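PDB 4W4T: MxaA from Stigmatella aurantiaca, which carries, as its terminal part, the NADPH-dependent reductase domain of the myxalamid PKS-NRPS pathway, which probably releases the finished chain by reduction toward a primary alcohol. Local coordinates for residues A[59-64]-A[84-89]; A[67-72]-A[101-106]; A[77-82]-A[114-119]; A[126-131]-A[170-175]; A[145-150]-A[184-189]. One frame throughout, in Å; residues are numbered along the deposited sequence.

All five contacts belong to the Rossmann-fold part of the reductase domain. Contacts 1 and 5 pair neighbouring strands of one parallel sheet, their centres about 12 Å apart, and meet where Thr-61 OG1 is 2.7 Å from His-148 ND1. Contact 2 crosses two helices on the face of Leu-60 and Cys-85, with Asn-102 ND2 2.8 Å from Ala-63 O in the glycine-rich loop. Contact 3, away from the NADPH-binding residues, touches contact 2 through Ile-117 CD1, 3.8 Å from Leu-72 CD2. Contact 4 packs on the other face, Ile-173 CD1 lying 3.9 Å from Thr-61 CG2. NADPH-binding residues occur in contacts 1, 2 and 5, although no NADPH is bound in this model.

Contact 1. Residues A[59-64]-A[84-89]; sequences LLTGAT and YCLVRS
Leu-59 lays its CD1 methyl over the peptide of Tyr-84, 3.5 Å from Tyr-84 O, and also meets the CB of that residue. With CG anti to the backbone N (chi1 176°), the leucine leans across the neighbouring strand and crosses the tyrosine side chain at about a right angle. On the same face of the sheet, Thr-61 CG2 rests 4.0 Å from Leu-86 CD2, the two side chains lying alongside and pointing the same way; the hydroxyl of Thr-61 instead bonds to His-148. On the face of Leu-60 and Cys-85, Ala-63 CB sits 4.0 Å from Cys-85 CB. Past Gly-62, Thr-64 CG2 touches Val-87 CG2 crosswise at 3.9 Å.

Parallel pairing holds the strands together. Leu-60 N donates to Tyr-84 O at 2.7 Å, almost perfectly straight (175°), and Leu-86 N donates to Leu-60 O at 3.1 Å. As the chains part, water takes over: water 1 gives its protons to Leu-60 O and Leu-86 O, the latter at 2.6 Å, and accepts from Ala-63 N at 2.9 Å, while water 2 links Leu-86 O to Gly-62 N. Gly-62 turns the chain at a positive phi, a conformation in which a CB would collide with the carbonyl oxygen of Thr-61, so glycine suits it.

Thr-61 to Gly-68 reads TGATGFLG, the TGxxGxxG dinucleotide-binding motif of extended short-chain dehydrogenases. It follows the first strand of a beta-alpha-beta unit, with the NADPH-binding residues Thr-64 and Arg-88 just past the paired strands.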
# COMPACT_ATOMS: atom_id res chain seq x y z
N LEU A 59 19.37 22.93 18.73
CA LEU A 59 18.49 21.77 18.70
C LEU A 59 18.23 21.32 17.26
O LEU A 59 17.77 22.10 16.43
CB LEU A 59 17.15 22.08 19.38
CG LEU A 59 16.14 20.93 19.30
CD1 LEU A 59 16.58 19.73 20.12
CD2 LEU A 59 14.74 21.38 19.71
N LEU A 60 18.54 20.06 16.99
CA LEU A 60 18.26 19.47 15.67
C LEU A 60 17.16 18.44 15.78
O LEU A 60 17.23 17.52 16.58
CB LEU A 60 19.52 18.83 15.08
CG LEU A 60 19.38 18.12 13.73
CD1 LEU A 60 18.90 19.09 12.64
CD2 LEU A 60 20.70 17.46 13.33
N THR A 61 16.12 18.58 14.96
CA THR A 61 15.17 17.51 14.83
C THR A 61 15.48 16.76 13.53
O THR A 61 15.89 17.35 12.52
CB THR A 61 13.69 18.01 14.83
OG1 THR A 61 13.46 18.89 13.74
CG2 THR A 61 13.37 18.75 16.12
N GLY A 62 15.29 15.44 13.56
CA GLY A 62 15.40 14.63 12.37
C GLY A 62 16.77 14.02 12.19
O GLY A 62 17.09 13.57 11.09
N ALA A 63 17.56 13.96 13.26
CA ALA A 63 18.90 13.38 13.19
C ALA A 63 18.92 11.90 12.78
O ALA A 63 19.97 11.39 12.38
CB ALA A 63 19.63 13.55 14.53
N THR A 64 17.79 11.21 12.88
CA THR A 64 17.76 9.79 12.52
C THR A 64 17.30 9.54 11.08
O THR A 64 17.17 8.39 10.66
CB THR A 64 16.86 8.96 13.48
OG1 THR A 64 15.50 9.42 13.38
CG2 THR A 64 17.33 9.09 14.93
N TYR A 84 22.05 19.40 20.34
CA TYR A 84 20.99 18.61 20.94
C TYR A 84 20.15 17.97 19.84
O TYR A 84 19.68 18.67 18.95
CB TYR A 84 20.10 19.48 21.84
CG TYR A 84 20.78 19.96 23.10
CD1 TYR A 84 21.75 20.95 23.07
CD2 TYR A 84 20.45 19.41 24.33
CE1 TYR A 84 22.38 21.39 24.24
CE2 TYR A 84 21.06 19.83 25.50
CZ TYR A 84 22.02 20.82 25.45
OH TYR A 84 22.61 21.23 26.63
N CYS A 85 19.97 16.66 19.92
CA CYS A 85 19.24 15.92 18.91
C CYS A 85 18.01 15.20 19.45
O CYS A 85 18.13 14.25 20.21
CB CYS A 85 20.15 14.90 18.23
SG CYS A 85 21.51 15.65 17.34
N LEU A 86 16.83 15.64 19.03
CA LEU A 86 15.60 15.01 19.46
C LEU A 86 15.51 13.60 18.88
O LEU A 86 15.66 13.42 17.68
CB LEU A 86 14.39 15.86 19.03
CG LEU A 86 13.04 15.46 19.61
CD1 LEU A 86 12.96 15.88 21.08
CD2 LEU A 86 11.93 16.11 18.81
N VAL A 87 15.27 12.61 19.73
CA VAL A 87 15.25 11.23 19.29
C VAL A 87 14.34 10.37 20.16
O VAL A 87 14.37 10.47 21.39
CB VAL A 87 16.69 10.63 19.28
CG1 VAL A 87 17.33 10.74 20.67
CG2 VAL A 87 16.68 9.19 18.79
N ARG A 88 13.52 9.53 19.52
CA ARG A 88 12.70 8.55 20.23
C ARG A 88 13.56 7.41 20.76
O ARG A 88 14.13 6.66 19.97
CB ARG A 88 11.61 7.97 19.33
CG ARG A 88 10.60 8.97 18.81
CD ARG A 88 9.58 8.31 17.87
NE ARG A 88 8.70 7.37 18.55
CZ ARG A 88 8.71 6.05 18.36
NH1 ARG A 88 9.56 5.51 17.49
NH2 ARG A 88 7.86 5.28 19.03
N SER A 89 13.63 7.28 22.07
CA SER A 89 14.39 6.20 22.70
C SER A 89 14.06 6.15 24.18
O SER A 89 13.54 7.12 24.73
CB SER A 89 15.89 6.40 22.49
OG SER A 89 16.30 7.66 23.01
O HOH W 1 17.21 14.73 16.02
O HOH W 2 14.59 13.02 15.47

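Contact 2. Residues A[67-72]-A[101-106]; sequences LGAFLL and KNLESY
Ala-69 points its CB toward 101-106, into a notch formed by three side chains of that segment. Asn-102 ND2 comes within 3.4 Å of Ala-69 CB, Tyr-106 CD2 within 3.7 Å of that methyl, and Leu-103 CD1 lies alongside, 3.8 Å from both Ala-69 CA and CB. With so small a residue at the crossing, the two alpha-carbon traces come close: Ala-69 CA and Leu-103 CA are 5.4 Å apart where the helices cross almost perpendicularly (94°).

Leu-103 reaches this spot through a first torsion of -92°, well off a staggered position, which carries CD1 over the Ala-69 backbone and also 4.0 Å from Leu-72 CD2, the two leucines crossing at about a right angle. An alanine in place of Leu-103 would remove both methyls and is likely to open a gap between the helices beside Ala-69 and Leu-72.

Phe-70 meets Tyr-106 obliquely, ring planes at 37° and Phe-70 CZ 3.8 Å from Tyr-106 CB. Phe-66 meets both rings, edge-to-face with that of Tyr-106. The amide nitrogen of Asn-102, besides touching Ala-69, bonds to Ala-63 O and Gly-65 O.

The crossing thus joins the two helices that follow the first two strands of the Rossmann fold, and Asn-102 ties the second of them to the glycine-rich loop that binds NADPH.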
# COMPACT_ATOMS: atom_id res chain seq x y z
N LEU A 67 18.50 13.22 5.23
CA LEU A 67 19.02 14.60 5.29
C LEU A 67 19.57 14.94 6.67
O LEU A 67 20.63 15.57 6.79
CB LEU A 67 17.94 15.61 4.91
CG LEU A 67 18.36 17.08 4.96
CD1 LEU A 67 19.58 17.35 4.07
CD2 LEU A 67 17.20 17.94 4.54
N GLY A 68 18.86 14.51 7.71
CA GLY A 68 19.26 14.81 9.08
C GLY A 68 20.66 14.35 9.45
O GLY A 68 21.36 15.04 10.18
N ALA A 69 21.06 13.19 8.95
CA ALA A 69 22.41 12.67 9.20
C ALA A 69 23.48 13.64 8.67
O ALA A 69 24.44 13.95 9.35
CB ALA A 69 22.58 11.30 8.57
N PHE A 70 23.28 14.11 7.44
CA PHE A 70 24.25 15.00 6.81
C PHE A 70 24.22 16.37 7.46
O PHE A 70 25.27 16.98 7.68
CB PHE A 70 23.99 15.08 5.30
CG PHE A 70 24.24 13.79 4.59
CD1 PHE A 70 23.27 12.79 4.57
CD2 PHE A 70 25.46 13.55 3.98
CE1 PHE A 70 23.51 11.59 3.94
CE2 PHE A 70 25.71 12.35 3.35
CZ PHE A 70 24.74 11.36 3.32
N LEU A 71 23.03 16.85 7.79
CA LEU A 71 22.88 18.10 8.52
C LEU A 71 23.60 18.02 9.87
O LEU A 71 24.28 18.95 10.27
CB LEU A 71 21.39 18.41 8.71
CG LEU A 71 20.92 19.84 8.98
CD1 LEU A 71 21.61 20.84 8.05
CD2 LEU A 71 19.39 19.90 8.79
N LEU A 72 23.47 16.90 10.56
CA LEU A 72 24.15 16.78 11.85
C LEU A 72 25.66 16.84 11.67
O LEU A 72 26.36 17.60 12.35
CB LEU A 72 23.75 15.50 12.56
CG LEU A 72 24.50 15.25 13.87
CD1 LEU A 72 24.43 16.47 14.78
CD2 LEU A 72 23.97 14.01 14.55
N LYS A 101 24.39 5.16 14.77
CA LYS A 101 24.18 4.14 13.75
C LYS A 101 23.68 4.75 12.44
O LYS A 101 24.10 4.33 11.35
CB LYS A 101 23.19 3.08 14.24
CG LYS A 101 23.79 2.10 15.27
CD LYS A 101 22.81 0.99 15.64
CE LYS A 101 23.38 0.09 16.74
NZ LYS A 101 24.67 -0.54 16.34
N ASN A 102 22.78 5.73 12.55
CA ASN A 102 22.29 6.41 11.35
C ASN A 102 23.45 7.04 10.59
O ASN A 102 23.56 6.86 9.38
CB ASN A 102 21.26 7.49 11.71
CG ASN A 102 20.57 8.08 10.48
OD1 ASN A 102 20.13 7.35 9.61
ND2 ASN A 102 20.48 9.41 10.42
N LEU A 103 24.32 7.75 11.30
CA LEU A 103 25.43 8.40 10.63
C LEU A 103 26.41 7.37 10.06
O LEU A 103 26.97 7.57 8.98
CB LEU A 103 26.15 9.38 11.56
CG LEU A 103 25.61 10.82 11.47
CD1 LEU A 103 24.18 10.91 12.02
CD2 LEU A 103 26.52 11.83 12.16
N GLU A 104 26.58 6.26 10.78
CA GLU A 104 27.47 5.18 10.32
C GLU A 104 26.99 4.61 8.98
O GLU A 104 27.79 4.26 8.12
CB GLU A 104 27.57 4.07 11.38
CG GLU A 104 28.56 4.37 12.50
CD GLU A 104 28.55 3.34 13.63
OE1 GLU A 104 27.64 2.49 13.69
OE2 GLU A 104 29.48 3.38 14.45
N SER A 105 25.67 4.54 8.80
CA SER A 105 25.10 3.96 7.59
C SER A 105 25.41 4.79 6.35
O SER A 105 25.35 4.28 5.23
CB SER A 105 23.60 3.78 7.75
OG SER A 105 22.93 5.03 7.79
N TYR A 106 25.75 6.07 6.54
CA TYR A 106 26.08 6.95 5.42
C TYR A 106 27.55 7.34 5.42
O TYR A 106 27.95 8.30 4.78
CB TYR A 106 25.20 8.21 5.45
CG TYR A 106 23.73 7.86 5.43
CD1 TYR A 106 23.18 7.15 4.37
CD2 TYR A 106 22.90 8.22 6.48
CE1 TYR A 106 21.84 6.81 4.35
CE2 TYR A 106 21.56 7.89 6.47
CZ TYR A 106 21.03 7.19 5.41
OH TYR A 106 19.70 6.86 5.40

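Contact 3. Residues A[77-82]-A[114-119]; sequences RRTDAR and APRIVP
Arg-116 sends its guanidinium into the turn after helix 66-78, where the Rossmann fold passes from its first helix to strand 82-87, and there binds backbone carbonyls. Arg-116 NE and NH2 both donate to Ala-81 O, at 3.1 and 2.8 Å, gripping it side-on; this oxygen lies in the guanidinium plane. The NH2 group of Arg-116 also donates to Thr-79 O at 2.6 Å, a bent bond (132°) with the nitrogen well above the plane of that carbonyl. The remaining nitrogen, NH1, donates to Cys-76 O, so one arginine takes three backbone carbonyls, from the last turn of the helix to the loop leading into strand 82-87. To arrive there the side chain folds twice, at chi2 (-77°) and chi3 (-55°).

The turn itself is an ST turn: Thr-79 OG1 accepts from Ala-81 N at 3.2 Å and also bonds to Leu-75 O. Asp-80 CA lies over one face of the Arg-116 guanidinium, 3.3 Å from NH2, while the Asp-80 carboxylate is too distant to touch it.

Farther along, Arg-82 runs outward on the surface. Its NH2 bonds to the hydroxyl of Tyr-84, and its NH1 rests obliquely against Val-118 CG2 at 3.5 Å.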
# COMPACT_ATOMS: atom_id res chain seq x y z
N ARG A 77 30.84 20.21 11.97
CA ARG A 77 32.03 20.73 11.29
C ARG A 77 32.05 22.26 11.24
O ARG A 77 33.11 22.87 11.35
CB ARG A 77 32.13 20.16 9.88
CG ARG A 77 32.65 18.73 9.84
CD ARG A 77 33.04 18.29 8.44
NE ARG A 77 31.87 17.96 7.63
CZ ARG A 77 31.34 18.78 6.72
NH1 ARG A 77 31.88 19.97 6.51
NH2 ARG A 77 30.27 18.40 6.04
N ARG A 78 30.89 22.88 11.07
CA ARG A 78 30.79 24.31 10.85
C ARG A 78 30.45 25.18 12.02
O ARG A 78 30.42 26.38 11.93
CB ARG A 78 29.79 24.57 9.77
CG ARG A 78 29.94 23.62 8.63
CD ARG A 78 30.69 24.24 7.53
NE ARG A 78 30.15 25.54 7.22
CZ ARG A 78 29.16 25.80 6.38
NH1 ARG A 78 28.52 24.84 5.68
NH2 ARG A 78 28.81 27.03 6.26
N THR A 79 30.16 24.55 13.12
CA THR A 79 29.89 25.27 14.35
C THR A 79 30.69 24.64 15.47
O THR A 79 31.15 23.51 15.35
CB THR A 79 28.41 25.24 14.75
OG1 THR A 79 28.13 23.99 15.38
CG2 THR A 79 27.50 25.41 13.53
N ASP A 80 30.84 25.35 16.59
CA ASP A 80 31.35 24.70 17.79
C ASP A 80 30.26 24.65 18.86
O ASP A 80 30.55 24.67 20.05
CB ASP A 80 32.60 25.41 18.31
CG ASP A 80 32.33 26.83 18.75
OD1 ASP A 80 31.31 27.41 18.34
OD2 ASP A 80 33.15 27.38 19.52
N ALA A 81 29.01 24.59 18.42
CA ALA A 81 27.89 24.48 19.35
C ALA A 81 27.65 23.02 19.72
O ALA A 81 27.96 22.12 18.95
CB ALA A 81 26.63 25.09 18.75
N ARG A 82 27.13 22.77 20.91
CA ARG A 82 26.68 21.43 21.25
C ARG A 82 25.36 21.20 20.50
O ARG A 82 24.52 22.09 20.47
CB ARG A 82 26.51 21.27 22.76
CG ARG A 82 27.85 21.35 23.51
CD ARG A 82 27.74 20.99 24.97
NE ARG A 82 26.86 21.91 25.69
CZ ARG A 82 25.70 21.55 26.22
NH1 ARG A 82 25.29 20.29 26.13
NH2 ARG A 82 24.96 22.45 26.85
N ALA A 114 31.08 12.48 18.93
CA ALA A 114 30.34 12.08 20.12
C ALA A 114 30.22 13.16 21.20
O ALA A 114 29.13 13.36 21.72
CB ALA A 114 30.95 10.81 20.72
N PRO A 115 31.32 13.86 21.54
CA PRO A 115 31.14 14.88 22.58
C PRO A 115 30.15 15.98 22.19
O PRO A 115 29.56 16.60 23.06
CB PRO A 115 32.55 15.47 22.74
CG PRO A 115 33.46 14.43 22.19
CD PRO A 115 32.72 13.76 21.10
N ARG A 116 29.98 16.20 20.89
CA ARG A 116 29.19 17.33 20.39
C ARG A 116 27.68 17.08 20.41
O ARG A 116 26.89 18.03 20.38
CB ARG A 116 29.63 17.69 18.96
CG ARG A 116 31.11 18.07 18.81
CD ARG A 116 31.39 19.48 19.29
NE ARG A 116 30.53 20.46 18.64
CZ ARG A 116 30.73 20.95 17.42
NH1 ARG A 116 31.77 20.56 16.70
NH2 ARG A 116 29.88 21.83 16.91
N ILE A 117 27.28 15.81 20.45
CA ILE A 117 25.89 15.40 20.29
C ILE A 117 25.23 15.14 21.65
O ILE A 117 25.77 14.41 22.47
CB ILE A 117 25.75 14.13 19.44
CG1 ILE A 117 26.39 14.33 18.06
CG2 ILE A 117 24.30 13.74 19.30
CD1 ILE A 117 26.45 13.05 17.25
N VAL A 118 24.07 15.74 21.88
CA VAL A 118 23.31 15.53 23.09
C VAL A 118 21.91 15.06 22.78
O VAL A 118 21.07 15.89 22.40
CB VAL A 118 23.20 16.85 23.90
CG1 VAL A 118 22.43 16.60 25.20
CG2 VAL A 118 24.53 17.45 24.15
N PRO A 119 21.68 13.75 22.89
CA PRO A 119 20.33 13.35 22.58
C PRO A 119 19.31 13.91 23.59
O PRO A 119 19.62 14.11 24.77
CB PRO A 119 20.36 11.85 22.66
CG PRO A 119 21.73 11.45 22.53
CD PRO A 119 22.58 12.62 23.03

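Contact 4. Residues A[126-131]-A[170-175]; sequences QPLLGL and TREILR
Glu-172 OE1 accepts the backbone N-H of Leu-128 at 2.7 Å in a nearly straight bond (165°), met on the anti side and close to the carboxylate plane. Around this bond the apolar groups close in. Leu-129 runs antiparallel alongside the glutamate, its CD2 3.8 Å from Glu-172 CB, and Leu-129 CD1 meets Ile-173 CD1 crosswise at 3.9 Å. On the other flank, Leu-128 CD2 lies 4.0 Å from Arg-175 CD.

A bend at chi2 (-56°) folds the glutamate back along its own helix, where a salt-bridge network takes the other oxygen. Arg-175 grips Glu-172 OE2 side-on with NE and NH2, and Arg-171 NE bonds to Glu-172 OE2 at 3.0 Å. The carboxylate is therefore held on both oxygens although buried, and two adjacent positive charges would favour its ionised form. A leucine in place of Glu-172 would probably leave the Leu-128 N-H without its acceptor and take from Arg-171 and Arg-175 the carboxylate that they share.

Leu-128, Leu-129 and Gly-130 all have positive phi, a short left-handed turn with successive i to i+3 bonds, Gly-130 N to Pro-127 O at 2.9 Å and Leu-131 N to Leu-128 O. Leu-129 in turn is joined to Asp-123 by its backbone and touches Ile-124. The contact joins to helix 159-177 of the Rossmann fold the loop that follows the NADPH-binding Asp-123, Ile-124 and Gly-125.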
# COMPACT_ATOMS: atom_id res chain seq x y z
N GLN A 126 4.32 14.50 19.55
CA GLN A 126 3.71 14.61 20.88
C GLN A 126 3.78 16.04 21.39
O GLN A 126 4.70 16.78 21.01
CB GLN A 126 4.41 13.67 21.87
CG GLN A 126 4.27 12.19 21.54
CD GLN A 126 2.85 11.69 21.75
OE1 GLN A 126 2.10 12.25 22.55
NE2 GLN A 126 2.47 10.64 21.04
N PRO A 127 2.84 16.45 22.26
CA PRO A 127 2.89 17.77 22.90
C PRO A 127 4.24 18.02 23.54
O PRO A 127 4.81 17.10 24.13
CB PRO A 127 1.79 17.71 23.98
CG PRO A 127 0.84 16.68 23.48
CD PRO A 127 1.64 15.68 22.67
N LEU A 128 4.75 19.25 23.41
CA LEU A 128 6.04 19.61 24.00
C LEU A 128 7.16 18.68 23.51
O LEU A 128 8.15 18.49 24.21
CB LEU A 128 5.96 19.57 25.53
CG LEU A 128 4.85 20.39 26.21
CD1 LEU A 128 5.03 20.35 27.73
CD2 LEU A 128 4.83 21.83 25.72
N LEU A 129 7.00 18.13 22.31
CA LEU A 129 8.00 17.23 21.73
C LEU A 129 8.20 15.99 22.58
O LEU A 129 9.26 15.37 22.55
CB LEU A 129 9.33 17.96 21.55
CG LEU A 129 9.27 19.33 20.90
CD1 LEU A 129 10.63 20.04 20.95
CD2 LEU A 129 8.76 19.21 19.46
N GLY A 130 7.18 15.62 23.36
CA GLY A 130 7.26 14.43 24.18
C GLY A 130 7.91 14.66 25.54
O GLY A 130 8.08 13.72 26.31
N LEU A 131 8.24 15.91 25.83
CA LEU A 131 8.91 16.25 27.08
C LEU A 131 7.89 16.56 28.18
O LEU A 131 6.77 16.97 27.89
CB LEU A 131 9.84 17.46 26.90
CG LEU A 131 10.87 17.43 25.78
CD1 LEU A 131 11.68 18.74 25.77
CD2 LEU A 131 11.77 16.23 25.95
N THR A 170 5.57 20.99 14.33
CA THR A 170 6.10 22.30 13.97
C THR A 170 5.54 23.35 14.93
O THR A 170 6.26 24.24 15.39
CB THR A 170 5.75 22.64 12.51
OG1 THR A 170 6.41 21.70 11.65
CG2 THR A 170 6.23 24.06 12.17
N ARG A 171 4.26 23.22 15.27
CA ARG A 171 3.67 24.11 16.29
C ARG A 171 4.46 24.06 17.60
O ARG A 171 4.76 25.09 18.20
CB ARG A 171 2.20 23.74 16.55
CG ARG A 171 1.51 24.68 17.53
CD ARG A 171 0.15 24.15 17.99
NE ARG A 171 0.25 22.91 18.76
CZ ARG A 171 -0.79 22.16 19.12
NH1 ARG A 171 -2.02 22.53 18.78
NH2 ARG A 171 -0.61 21.05 19.82
N GLU A 172 4.82 22.86 18.04
CA GLU A 172 5.51 22.72 19.33
C GLU A 172 6.93 23.27 19.25
O GLU A 172 7.47 23.79 20.23
CB GLU A 172 5.51 21.25 19.77
CG GLU A 172 4.10 20.71 20.04
CD GLU A 172 3.34 21.55 21.07
OE1 GLU A 172 3.59 21.39 22.29
OE2 GLU A 172 2.49 22.37 20.66
N ILE A 173 7.55 23.14 18.08
CA ILE A 173 8.87 23.73 17.84
C ILE A 173 8.77 25.24 17.93
O ILE A 173 9.64 25.90 18.52
CB ILE A 173 9.43 23.30 16.45
CG1 ILE A 173 9.95 21.86 16.50
CG2 ILE A 173 10.52 24.28 15.93
CD1 ILE A 173 11.17 21.67 17.43
N LEU A 174 7.71 25.80 17.35
CA LEU A 174 7.51 27.25 17.45
C LEU A 174 7.27 27.67 18.89
O LEU A 174 7.70 28.73 19.32
CB LEU A 174 6.34 27.70 16.57
CG LEU A 174 6.60 27.53 15.07
CD1 LEU A 174 5.33 27.81 14.25
CD2 LEU A 174 7.75 28.46 14.63
N ARG A 175 6.57 26.82 19.63
CA ARG A 175 6.36 27.05 21.06
C ARG A 175 7.70 27.14 21.82
O ARG A 175 7.91 28.03 22.63
CB ARG A 175 5.50 25.93 21.64
CG ARG A 175 4.88 26.26 22.96
CD ARG A 175 4.04 25.09 23.51
NE ARG A 175 2.99 24.63 22.59
CZ ARG A 175 1.86 25.30 22.35
NH1 ARG A 175 1.63 26.48 22.93
NH2 ARG A 175 0.96 24.80 21.52

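Contact 5. Residues A[145-150]-A[184-189]; sequences AIYHNG and PLHYVS
Tyr-147 carries His-186 over one face of its ring: His-186 CD2 stands 3.5 Å from Tyr-147 CZ, toward the rim, and His-186 CB makes a CH-pi contact 4.2 Å from the ring centroid. The planes are inclined at 42°, so the rings meet obliquely. On the other face of the sheet His-148 brings CD2 to the edge of the Tyr-187 ring, 3.5 Å from Tyr-187 CE1, the rings tilted by 33°. Water 3 lies over the centre of the His-148 ring, 4.0 Å above its plane.

These pairs sit on the two parallel strands of a beta-alpha-beta unit of the Rossmann fold, with helix 159-177 between them in sequence. A chi1 of -179° turns the ring of His-148 alongside that of Tyr-187, whose side chain points the same way. Both its nitrogens are bonded, NE2 to Thr-170 OG1 of the helix and ND1 to Thr-61 of the neighbouring strand, which sets the ring. Tyr-147 OH bonds to Ser-298 and His-186 ND1 to Thr-240. On the same face as His-148, Leu-185 CD1 packs 3.7 Å from both His-148 CB and Ile-146 CG2.

Four backbone bonds join the strands, from Ile-146 N to Pro-184 O through to Val-188 N to His-148 O. Past them lies Asn-149, an NADPH-binding residue, whose OD1 stands 3.5 Å from Val-188 CG1.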
# COMPACT_ATOMS: atom_id res chain seq x y z
N ALA A 145 19.43 28.00 19.17
CA ALA A 145 18.83 27.99 17.84
C ALA A 145 18.31 26.59 17.46
O ALA A 145 18.73 25.57 18.03
CB ALA A 145 19.83 28.51 16.80
N ILE A 146 17.38 26.56 16.53
CA ILE A 146 16.70 25.32 16.15
C ILE A 146 16.79 25.05 14.65
O ILE A 146 16.46 25.92 13.85
CB ILE A 146 15.21 25.34 16.55
CG1 ILE A 146 15.07 25.53 18.07
CG2 ILE A 146 14.52 24.04 16.12
CD1 ILE A 146 13.77 26.18 18.48
N TYR A 147 17.24 23.86 14.29
CA TYR A 147 17.14 23.37 12.92
C TYR A 147 16.04 22.31 12.91
O TYR A 147 16.23 21.20 13.42
CB TYR A 147 18.47 22.80 12.43
CG TYR A 147 19.55 23.86 12.22
CD1 TYR A 147 20.12 24.51 13.29
CD2 TYR A 147 19.99 24.19 10.94
CE1 TYR A 147 21.11 25.48 13.12
CE2 TYR A 147 20.97 25.17 10.76
CZ TYR A 147 21.52 25.81 11.86
OH TYR A 147 22.50 26.76 11.68
N HIS A 148 14.89 22.66 12.35
CA HIS A 148 13.75 21.76 12.37
C HIS A 148 13.62 20.97 11.05
O HIS A 148 13.06 21.45 10.07
CB HIS A 148 12.46 22.55 12.70
CG HIS A 148 11.23 21.70 12.76
ND1 HIS A 148 11.25 20.39 13.17
CD2 HIS A 148 9.95 21.97 12.42
CE1 HIS A 148 10.03 19.88 13.11
NE2 HIS A 148 9.22 20.82 12.64
N ASN A 149 14.17 19.76 11.05
CA ASN A 149 14.18 18.89 9.88
C ASN A 149 13.39 17.60 10.14
O ASN A 149 13.33 16.72 9.29
CB ASN A 149 15.63 18.55 9.48
CG ASN A 149 15.71 17.60 8.30
OD1 ASN A 149 15.03 17.78 7.29
ND2 ASN A 149 16.49 16.54 8.45
N GLY A 150 12.77 17.49 11.31
CA GLY A 150 12.00 16.30 11.65
C GLY A 150 10.63 16.38 11.02
O GLY A 150 10.03 17.46 10.99
N PRO A 184 16.16 31.57 17.13
CA PRO A 184 15.99 31.51 15.67
C PRO A 184 15.71 30.09 15.19
O PRO A 184 16.22 29.10 15.75
CB PRO A 184 17.34 32.02 15.14
CG PRO A 184 17.80 32.96 16.22
CD PRO A 184 17.38 32.30 17.51
N LEU A 185 14.90 30.02 14.15
CA LEU A 185 14.43 28.75 13.63
C LEU A 185 14.79 28.59 12.16
O LEU A 185 14.41 29.41 11.33
CB LEU A 185 12.92 28.64 13.80
CG LEU A 185 12.32 27.48 13.01
CD1 LEU A 185 12.76 26.14 13.59
CD2 LEU A 185 10.81 27.61 12.98
N HIS A 186 15.56 27.56 11.85
CA HIS A 186 15.86 27.26 10.46
C HIS A 186 14.99 26.08 10.07
O HIS A 186 15.23 24.95 10.50
CB HIS A 186 17.35 27.01 10.28
CG HIS A 186 18.17 28.11 10.87
ND1 HIS A 186 18.22 29.36 10.31
CD2 HIS A 186 18.89 28.18 12.02
CE1 HIS A 186 18.96 30.15 11.07
NE2 HIS A 186 19.38 29.46 12.11
N TYR A 187 13.94 26.37 9.31
CA TYR A 187 12.89 25.38 9.08
C TYR A 187 13.07 24.68 7.74
O TYR A 187 13.09 25.33 6.69
CB TYR A 187 11.51 26.04 9.16
CG TYR A 187 10.42 25.09 8.78
CD1 TYR A 187 10.25 23.89 9.47
CD2 TYR A 187 9.58 25.35 7.71
CE1 TYR A 187 9.27 22.99 9.11
CE2 TYR A 187 8.58 24.45 7.35
CZ TYR A 187 8.43 23.27 8.06
OH TYR A 187 7.46 22.37 7.69
N VAL A 188 13.19 23.35 7.77
CA VAL A 188 13.27 22.58 6.54
C VAL A 188 11.87 22.20 6.06
O VAL A 188 11.21 21.31 6.61
CB VAL A 188 14.15 21.34 6.70
CG1 VAL A 188 14.32 20.64 5.34
CG2 VAL A 188 15.54 21.76 7.26
N SER A 189 11.41 22.90 5.03
CA SER A 189 10.11 22.65 4.43
C SER A 189 10.23 21.68 3.26
O SER A 189 10.79 20.60 3.41
CB SER A 189 9.47 23.96 3.97
OG SER A 189 8.18 23.74 3.42
O HOH W 3 10.73 19.52 9.11